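PDB 6LSV: jasmonate-induced oxygenase 2 from Arabidopsis thaliana, which catalyses the iron- and 2-oxoglutarate-dependent hydroxylation of the plant hormone jasmonate to 12-hydroxyjasmonate. Local coordinates for residues A[47-52]-A[80-85]; A[76-81]-A[263-268]. All blocks are in the same frame, centred on the assembly; numbering follows the deposited sequence.

Contact 1: A[47-52]-A[80-85]; sequences IIDLEG and VVNHGV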
ATOM      1  N   ILE A  47      -7.550  -1.406 -18.178  1.00 35.80           N
ATOM      2  CA  ILE A  47      -6.134  -1.744 -18.110  1.00 40.93           C
ATOM      3  C   ILE A  47      -5.346  -0.881 -19.083  1.00 36.79           C
ATOM      4  O   ILE A  47      -5.846  -0.447 -20.127  1.00 35.09           O
ATOM      5  CB  ILE A  47      -5.892  -3.242 -18.389  1.00 45.17           C
ATOM      6  CG1 ILE A  47      -6.508  -3.647 -19.729  1.00 40.20           C
ATOM      7  CG2 ILE A  47      -6.442  -4.095 -17.252  1.00 38.33           C
ATOM      8  CD1 ILE A  47      -6.060  -5.010 -20.209  1.00 33.39           C
ATOM      9  N   ILE A  48      -4.086  -0.645 -18.731  1.00 33.36           N
ATOM     10  CA  ILE A  48      -3.153   0.125 -19.542  1.00 32.30           C
ATOM     11  C   ILE A  48      -2.082  -0.828 -20.048  1.00 39.56           C
ATOM     12  O   ILE A  48      -1.401  -1.487 -19.251  1.00 35.40           O
ATOM     13  CB  ILE A  48      -2.527   1.277 -18.741  1.00 33.49           C
ATOM     14  CG1 ILE A  48      -3.604   2.042 -17.965  1.00 32.12           C
ATOM     15  CG2 ILE A  48      -1.745   2.197 -19.660  1.00 35.42           C
ATOM     16  CD1 ILE A  48      -4.515   2.882 -18.832  1.00 33.11           C
ATOM     17  N   ASP A  49      -1.936  -0.910 -21.369  1.00 43.22           N
ATOM     18  CA  ASP A  49      -0.873  -1.704 -21.977  1.00 37.66           C
ATOM     19  C   ASP A  49       0.405  -0.876 -21.954  1.00 38.60           C
ATOM     20  O   ASP A  49       0.509   0.143 -22.645  1.00 47.57           O
ATOM     21  CB  ASP A  49      -1.262  -2.116 -23.395  1.00 45.09           C
ATOM     22  CG  ASP A  49      -0.339  -3.167 -23.977  1.00 47.54           C
ATOM     23  OD1 ASP A  49       0.721  -3.440 -23.373  1.00 41.87           O
ATOM     24  OD2 ASP A  49      -0.678  -3.723 -25.044  1.00 48.56           O
ATOM     25  N   LEU A  50       1.378  -1.311 -21.156  1.00 37.91           N
ATOM     26  CA  LEU A  50       2.535  -0.488 -20.833  1.00 37.01           C
ATOM     27  C   LEU A  50       3.665  -0.579 -21.842  1.00 38.79           C
ATOM     28  O   LEU A  50       4.464   0.359 -21.937  1.00 44.92           O
ATOM     29  CB  LEU A  50       3.086  -0.863 -19.459  1.00 31.12           C
ATOM     30  CG  LEU A  50       2.309  -0.345 -18.258  1.00 36.94           C
ATOM     31  CD1 LEU A  50       3.255  -0.147 -17.083  1.00 38.43           C
ATOM     32  CD2 LEU A  50       1.576   0.943 -18.601  1.00 34.45           C
ATOM     33  N   GLU A  51       3.769  -1.673 -22.593  1.00 51.13           N
ATOM     34  CA  GLU A  51       4.819  -1.732 -23.600  1.00 53.40           C
ATOM     35  C   GLU A  51       4.621  -0.725 -24.728  1.00 50.50           C
ATOM     36  O   GLU A  51       5.484  -0.640 -25.611  1.00 56.20           O
ATOM     37  CB  GLU A  51       4.934  -3.144 -24.160  1.00 53.76           C
ATOM     38  CG  GLU A  51       6.108  -3.898 -23.600  1.00 64.05           C
ATOM     39  CD  GLU A  51       5.855  -5.372 -23.520  1.00 75.79           C
ATOM     40  OE1 GLU A  51       4.958  -5.868 -24.239  1.00 77.64           O
ATOM     41  OE2 GLU A  51       6.553  -6.025 -22.733  1.00 69.80           O
ATOM     42  N   GLY A  52       3.520   0.028 -24.723  1.00 60.39           N
ATOM     43  CA  GLY A  52       3.395   1.242 -25.508  1.00 58.97           C
ATOM     44  C   GLY A  52       4.159   2.383 -24.860  1.00 68.05           C
ATOM     45  O   GLY A  52       3.551   3.309 -24.311  1.00 64.55           O
ATOM     46  N   VAL A  80      -2.126  -1.817 -14.813  1.00 26.16           N
ATOM     47  CA  VAL A  80      -1.164  -1.947 -15.902  1.00 24.37           C
ATOM     48  C   VAL A  80      -0.941  -3.422 -16.216  1.00 28.28           C
ATOM     49  O   VAL A  80      -0.794  -4.246 -15.307  1.00 28.56           O
ATOM     50  CB  VAL A  80       0.166  -1.240 -15.576  1.00 23.31           C
ATOM     51  CG1 VAL A  80      -0.083   0.219 -15.277  1.00 29.22           C
ATOM     52  CG2 VAL A  80       0.866  -1.897 -14.394  1.00 22.33           C
ATOM     53  N   VAL A  81      -0.940  -3.747 -17.509  1.00 32.61           N
ATOM     54  CA  VAL A  81      -0.548  -5.054 -18.016  1.00 25.41           C
ATOM     55  C   VAL A  81       0.673  -4.865 -18.907  1.00 29.93           C
ATOM     56  O   VAL A  81       0.998  -3.750 -19.322  1.00 33.65           O
ATOM     57  CB  VAL A  81      -1.686  -5.751 -18.795  1.00 26.29           C
ATOM     58  CG1 VAL A  81      -2.942  -5.847 -17.947  1.00 27.60           C
ATOM     59  CG2 VAL A  81      -1.975  -5.007 -20.080  1.00 24.72           C
ATOM     60  N   ASN A  82       1.347  -5.976 -19.204  1.00 33.91           N
ATOM     61  CA  ASN A  82       2.533  -5.983 -20.064  1.00 36.25           C
ATOM     62  C   ASN A  82       3.568  -4.977 -19.564  1.00 37.30           C
ATOM     63  O   ASN A  82       3.952  -4.034 -20.259  1.00 33.83           O
ATOM     64  CB  ASN A  82       2.158  -5.693 -21.519  1.00 39.54           C
ATOM     65  CG  ASN A  82       1.272  -6.761 -22.117  1.00 39.08           C
ATOM     66  OD1 ASN A  82       1.373  -7.937 -21.767  1.00 42.47           O
ATOM     67  ND2 ASN A  82       0.387  -6.355 -23.018  1.00 35.27           N
ATOM     68  N   HIS A  83       4.020  -5.203 -18.332  1.00 30.23           N
ATOM     69  CA  HIS A  83       4.787  -4.218 -17.582  1.00 23.99           C
ATOM     70  C   HIS A  83       6.244  -4.619 -17.379  1.00 30.00           C
ATOM     71  O   HIS A  83       6.978  -3.915 -16.677  1.00 32.00           O
ATOM     72  CB  HIS A  83       4.111  -3.975 -16.234  1.00 24.93           C
ATOM     73  CG  HIS A  83       3.476  -5.201 -15.653  1.00 27.42           C
ATOM     74  ND1 HIS A  83       4.196  -6.332 -15.338  1.00 25.49           N
ATOM     75  CD2 HIS A  83       2.188  -5.474 -15.339  1.00 28.61           C
ATOM     76  CE1 HIS A  83       3.380  -7.250 -14.850  1.00 28.79           C
ATOM     77  NE2 HIS A  83       2.155  -6.755 -14.840  1.00 33.20           N
ATOM     78  N   GLY A  84       6.683  -5.731 -17.966  1.00 25.81           N
ATOM     79  CA  GLY A  84       8.064  -6.147 -17.864  1.00 25.86           C
ATOM     80  C   GLY A  84       8.395  -7.023 -16.676  1.00 34.15           C
ATOM     81  O   GLY A  84       9.563  -7.405 -16.520  1.00 38.52           O
ATOM     82  N   VAL A  85       7.421  -7.347 -15.832  1.00 31.75           N
ATOM     83  CA  VAL A  85       7.624  -8.246 -14.701  1.00 31.67           C
ATOM     84  C   VAL A  85       7.090  -9.618 -15.081  1.00 31.78           C
ATOM     85  O   VAL A  85       6.002  -9.738 -15.661  1.00 32.20           O
ATOM     86  CB  VAL A  85       6.941  -7.711 -13.427  1.00 30.03           C
ATOM     87  CG1 VAL A  85       7.262  -8.604 -12.237  1.00 25.45           C
ATOM     88  CG2 VAL A  85       7.385  -6.285 -13.156  1.00 23.35           C
TER
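L50 lies across V80 where strand 47-49 ends and the chain turns off beside the end of strand 77-81. Its CB sits 3.4 Å from the carbonyl O of N82. One bond further out, L50 CG approaches V80 CB to 3.5 Å, brought there by a first torsion (chi1 -77°) that sets it beside its own backbone N. The two methyls then part: CD1 lies against CB and both methyls of V80 and reaches H83 CB at 4.0 Å, while CD2 meets V80 CG1 at 3.8 Å. The backbones pair in parallel, I48 with V80 and D49 with V81. The amide of V81 donates to I48 O, and that of L50 to V81 O. Such parallel pairing suits the connection between the strands, which passes through helix 63-74 as a beta-alpha-beta crossover and leaves 47-49 as an edge strand of the large mixed sheet; both strands belong to the N-terminal region characteristic of these plant dioxygenases. On the face of D49 and V81, I47 CD1 rests 3.9 Å from V81 CG1. Past it, N82 ND2 gives a hydrogen bond of 3.0 Å to D49 OD1; the oxygen lies in the plane of the amide, but the donor stands above the carboxylate, 54° out of its plane. H83 NE2 is hydrogen-bonded to the carbonyl O of H261.

Contact 2: A[76-81]-A[263-268]; sequences GFFQVV and FIVNIG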
ATOM      1  N   GLY A  76      -7.222   8.247  -8.939  1.00 24.99           N
ATOM      2  CA  GLY A  76      -5.996   8.036  -8.203  1.00 27.74           C
ATOM      3  C   GLY A  76      -5.438   6.636  -8.267  1.00 27.84           C
ATOM      4  O   GLY A  76      -4.678   6.245  -7.376  1.00 23.30           O
ATOM      5  N   PHE A  77      -5.797   5.864  -9.290  1.00 24.34           N
ATOM      6  CA  PHE A  77      -5.253   4.526  -9.472  1.00 26.65           C
ATOM      7  C   PHE A  77      -5.533   4.073 -10.897  1.00 28.91           C
ATOM      8  O   PHE A  77      -6.484   4.535 -11.532  1.00 29.99           O
ATOM      9  CB  PHE A  77      -5.845   3.528  -8.464  1.00 25.74           C
ATOM     10  CG  PHE A  77      -7.292   3.190  -8.712  1.00 30.61           C
ATOM     11  CD1 PHE A  77      -8.304   4.011  -8.232  1.00 25.42           C
ATOM     12  CD2 PHE A  77      -7.642   2.048  -9.421  1.00 27.57           C
ATOM     13  CE1 PHE A  77      -9.634   3.702  -8.456  1.00 23.32           C
ATOM     14  CE2 PHE A  77      -8.974   1.735  -9.650  1.00 26.78           C
ATOM     15  CZ  PHE A  77      -9.969   2.565  -9.166  1.00 25.58           C
ATOM     16  N   PHE A  78      -4.685   3.171 -11.389  1.00 22.33           N
ATOM     17  CA  PHE A  78      -4.879   2.552 -12.693  1.00 27.78           C
ATOM     18  C   PHE A  78      -4.199   1.189 -12.689  1.00 23.88           C
ATOM     19  O   PHE A  78      -3.351   0.897 -11.843  1.00 20.74           O
ATOM     20  CB  PHE A  78      -4.357   3.441 -13.838  1.00 24.32           C
ATOM     21  CG  PHE A  78      -2.896   3.793 -13.737  1.00 21.19           C
ATOM     22  CD1 PHE A  78      -2.441   4.683 -12.776  1.00 27.23           C
ATOM     23  CD2 PHE A  78      -1.981   3.253 -14.621  1.00 23.73           C
ATOM     24  CE1 PHE A  78      -1.101   5.012 -12.687  1.00 24.12           C
ATOM     25  CE2 PHE A  78      -0.638   3.581 -14.540  1.00 26.90           C
ATOM     26  CZ  PHE A  78      -0.199   4.460 -13.569  1.00 25.25           C
ATOM     27  N   GLN A  79      -4.592   0.350 -13.642  1.00 24.38           N
ATOM     28  CA  GLN A  79      -4.150  -1.035 -13.717  1.00 26.67           C
ATOM     29  C   GLN A  79      -3.308  -1.224 -14.970  1.00 29.43           C
ATOM     30  O   GLN A  79      -3.728  -0.840 -16.067  1.00 34.35           O
ATOM     31  CB  GLN A  79      -5.356  -1.978 -13.727  1.00 29.52           C
ATOM     32  CG  GLN A  79      -5.029  -3.438 -13.507  1.00 32.49           C
ATOM     33  CD  GLN A  79      -6.276  -4.290 -13.381  1.00 36.50           C
ATOM     34  OE1 GLN A  79      -6.300  -5.264 -12.627  1.00 33.65           O
ATOM     35  NE2 GLN A  79      -7.323  -3.924 -14.116  1.00 25.01           N
ATOM     36  N   VAL A  80      -2.126  -1.817 -14.813  1.00 26.16           N
ATOM     37  CA  VAL A  80      -1.164  -1.947 -15.902  1.00 24.37           C
ATOM     38  C   VAL A  80      -0.941  -3.422 -16.216  1.00 28.28           C
ATOM     39  O   VAL A  80      -0.794  -4.246 -15.307  1.00 28.56           O
ATOM     40  CB  VAL A  80       0.166  -1.240 -15.576  1.00 23.31           C
ATOM     41  CG1 VAL A  80      -0.083   0.219 -15.277  1.00 29.22           C
ATOM     42  CG2 VAL A  80       0.866  -1.897 -14.394  1.00 22.33           C
ATOM     43  N   VAL A  81      -0.940  -3.747 -17.509  1.00 32.61           N
ATOM     44  CA  VAL A  81      -0.548  -5.054 -18.016  1.00 25.41           C
ATOM     45  C   VAL A  81       0.673  -4.865 -18.907  1.00 29.93           C
ATOM     46  O   VAL A  81       0.998  -3.750 -19.322  1.00 33.65           O
ATOM     47  CB  VAL A  81      -1.686  -5.751 -18.795  1.00 26.29           C
ATOM     48  CG1 VAL A  81      -2.942  -5.847 -17.947  1.00 27.60           C
ATOM     49  CG2 VAL A  81      -1.975  -5.007 -20.080  1.00 24.72           C
ATOM     50  N   PHE A 263      -0.713  -5.301 -12.334  1.00 30.47           N
ATOM     51  CA  PHE A 263      -0.568  -4.576 -11.083  1.00 22.94           C
ATOM     52  C   PHE A 263      -1.608  -3.469 -11.022  1.00 25.76           C
ATOM     53  O   PHE A 263      -2.162  -3.046 -12.041  1.00 30.06           O
ATOM     54  CB  PHE A 263       0.826  -3.960 -10.940  1.00 21.06           C
ATOM     55  CG  PHE A 263       1.921  -4.961 -10.735  1.00 26.31           C
ATOM     56  CD1 PHE A 263       2.031  -5.652  -9.538  1.00 21.03           C
ATOM     57  CD2 PHE A 263       2.861  -5.187 -11.727  1.00 25.82           C
ATOM     58  CE1 PHE A 263       3.047  -6.560  -9.341  1.00 22.81           C
ATOM     59  CE2 PHE A 263       3.881  -6.097 -11.538  1.00 23.06           C
ATOM     60  CZ  PHE A 263       3.977  -6.783 -10.341  1.00 27.16           C
ATOM     61  N   ILE A 264      -1.872  -2.999  -9.811  1.00 28.20           N
ATOM     62  CA  ILE A 264      -2.627  -1.773  -9.598  1.00 23.40           C
ATOM     63  C   ILE A 264      -1.653  -0.732  -9.073  1.00 24.18           C
ATOM     64  O   ILE A 264      -0.929  -0.984  -8.100  1.00 26.22           O
ATOM     65  CB  ILE A 264      -3.809  -1.981  -8.637  1.00 23.60           C
ATOM     66  CG1 ILE A 264      -4.905  -2.797  -9.329  1.00 25.68           C
ATOM     67  CG2 ILE A 264      -4.361  -0.640  -8.179  1.00 21.57           C
ATOM     68  CD1 ILE A 264      -5.890  -3.442  -8.381  1.00 25.73           C
ATOM     69  N   VAL A 265      -1.600   0.411  -9.744  1.00 22.39           N
ATOM     70  CA  VAL A 265      -0.718   1.508  -9.369  1.00 21.99           C
ATOM     71  C   VAL A 265      -1.543   2.502  -8.569  1.00 22.18           C
ATOM     72  O   VAL A 265      -2.525   3.057  -9.078  1.00 26.52           O
ATOM     73  CB  VAL A 265      -0.083   2.165 -10.606  1.00 22.71           C
ATOM     74  CG1 VAL A 265       0.929   3.221 -10.200  1.00 18.03           C
ATOM     75  CG2 VAL A 265       0.570   1.111 -11.486  1.00 21.03           C
ATOM     76  N   ASN A 266      -1.165   2.715  -7.314  1.00 24.77           N
ATOM     77  CA  ASN A 266      -1.862   3.641  -6.434  1.00 24.55           C
ATOM     78  C   ASN A 266      -1.060   4.926  -6.315  1.00 27.27           C
ATOM     79  O   ASN A 266       0.135   4.889  -6.004  1.00 27.82           O
ATOM     80  CB  ASN A 266      -2.072   3.037  -5.043  1.00 28.20           C
ATOM     81  CG  ASN A 266      -3.181   2.004  -5.011  1.00 35.29           C
ATOM     82  OD1 ASN A 266      -3.985   1.907  -5.938  1.00 39.58           O
ATOM     83  ND2 ASN A 266      -3.236   1.231  -3.931  1.00 35.50           N
ATOM     84  N   ILE A 267      -1.714   6.056  -6.574  1.00 25.77           N
ATOM     85  CA  ILE A 267      -1.136   7.344  -6.215  1.00 23.50           C
ATOM     86  C   ILE A 267      -1.105   7.451  -4.697  1.00 24.02           C
ATOM     87  O   ILE A 267      -2.117   7.223  -4.022  1.00 23.73           O
ATOM     88  CB  ILE A 267      -1.941   8.495  -6.839  1.00 26.32           C
ATOM     89  CG1 ILE A 267      -1.939   8.398  -8.370  1.00 24.94           C
ATOM     90  CG2 ILE A 267      -1.405   9.843  -6.368  1.00 20.97           C
ATOM     91  CD1 ILE A 267      -0.601   8.706  -9.009  1.00 22.45           C
ATOM     92  N   GLY A 268       0.062   7.776  -4.147  1.00 18.98           N
ATOM     93  CA  GLY A 268       0.183   7.943  -2.715  1.00 18.60           C
ATOM     94  C   GLY A 268       0.027   9.391  -2.276  1.00 25.87           C
ATOM     95  O   GLY A 268      -0.083  10.308  -3.093  1.00 20.30           O
TER
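The F78 ring is brought beside V265 by a first torsion of 58°, which places CG between the backbone N and the carbonyl carbon, while V265 carries CG1 anti to its own N (chi1 -175°), against F78 CE1 (3.7 Å) and CZ. The two side chains run side by side in the same direction, and V265 CB settles over one face of the ring, 3.9 Å from its centroid and offset toward the rim, a CH-pi contact. The other methyl, V265 CG2, turns to V80 CG1 at 3.9 Å, and V80 CG2 meets F263 CB. On the face of F77 and Q79, N266 OD1 approaches F77 CB at 3.5 Å, and Q79 CG lies 3.2 Å from F263 O. The strands are antiparallel, with F78-V265 and V80-F263 as hydrogen-bonded pairs; V265 N donates to F78 O at 2.8 Å, nearly straight. G76, with positive phi just after helix 63-74, accepts from I267 N through its carbonyl O. Strand 263-267 lies between 77-81 and 233-237 in the large sheet of the double-stranded beta-helix fold, with F263 and V265 packed against helix 161-186 and G268 at the N-cap of helix 269-274.

In the fold
Contacts 1 and 2 are successive strand pairings of one sheet and share strand 77-81, whose two edges they use. Their centres lie 11 Å apart. I48 N is 2.7 Å from Q79 O, a probable hydrogen bond, and H83 CE1 touches F263 CE2 at 3.5 Å, so the turn after V81 packs back on the start of 263-267. The centre of contact 1 lies about 20 Å from the centre of the chain; this contact is partly exposed and away from the annotated sites. Contact 2 is buried and nears the active site through N266, whose side chain lies about 4 Å from those of the iron ligands D229 and H284 and about 5 Å from both the bound 2-oxoglutarate and the iron.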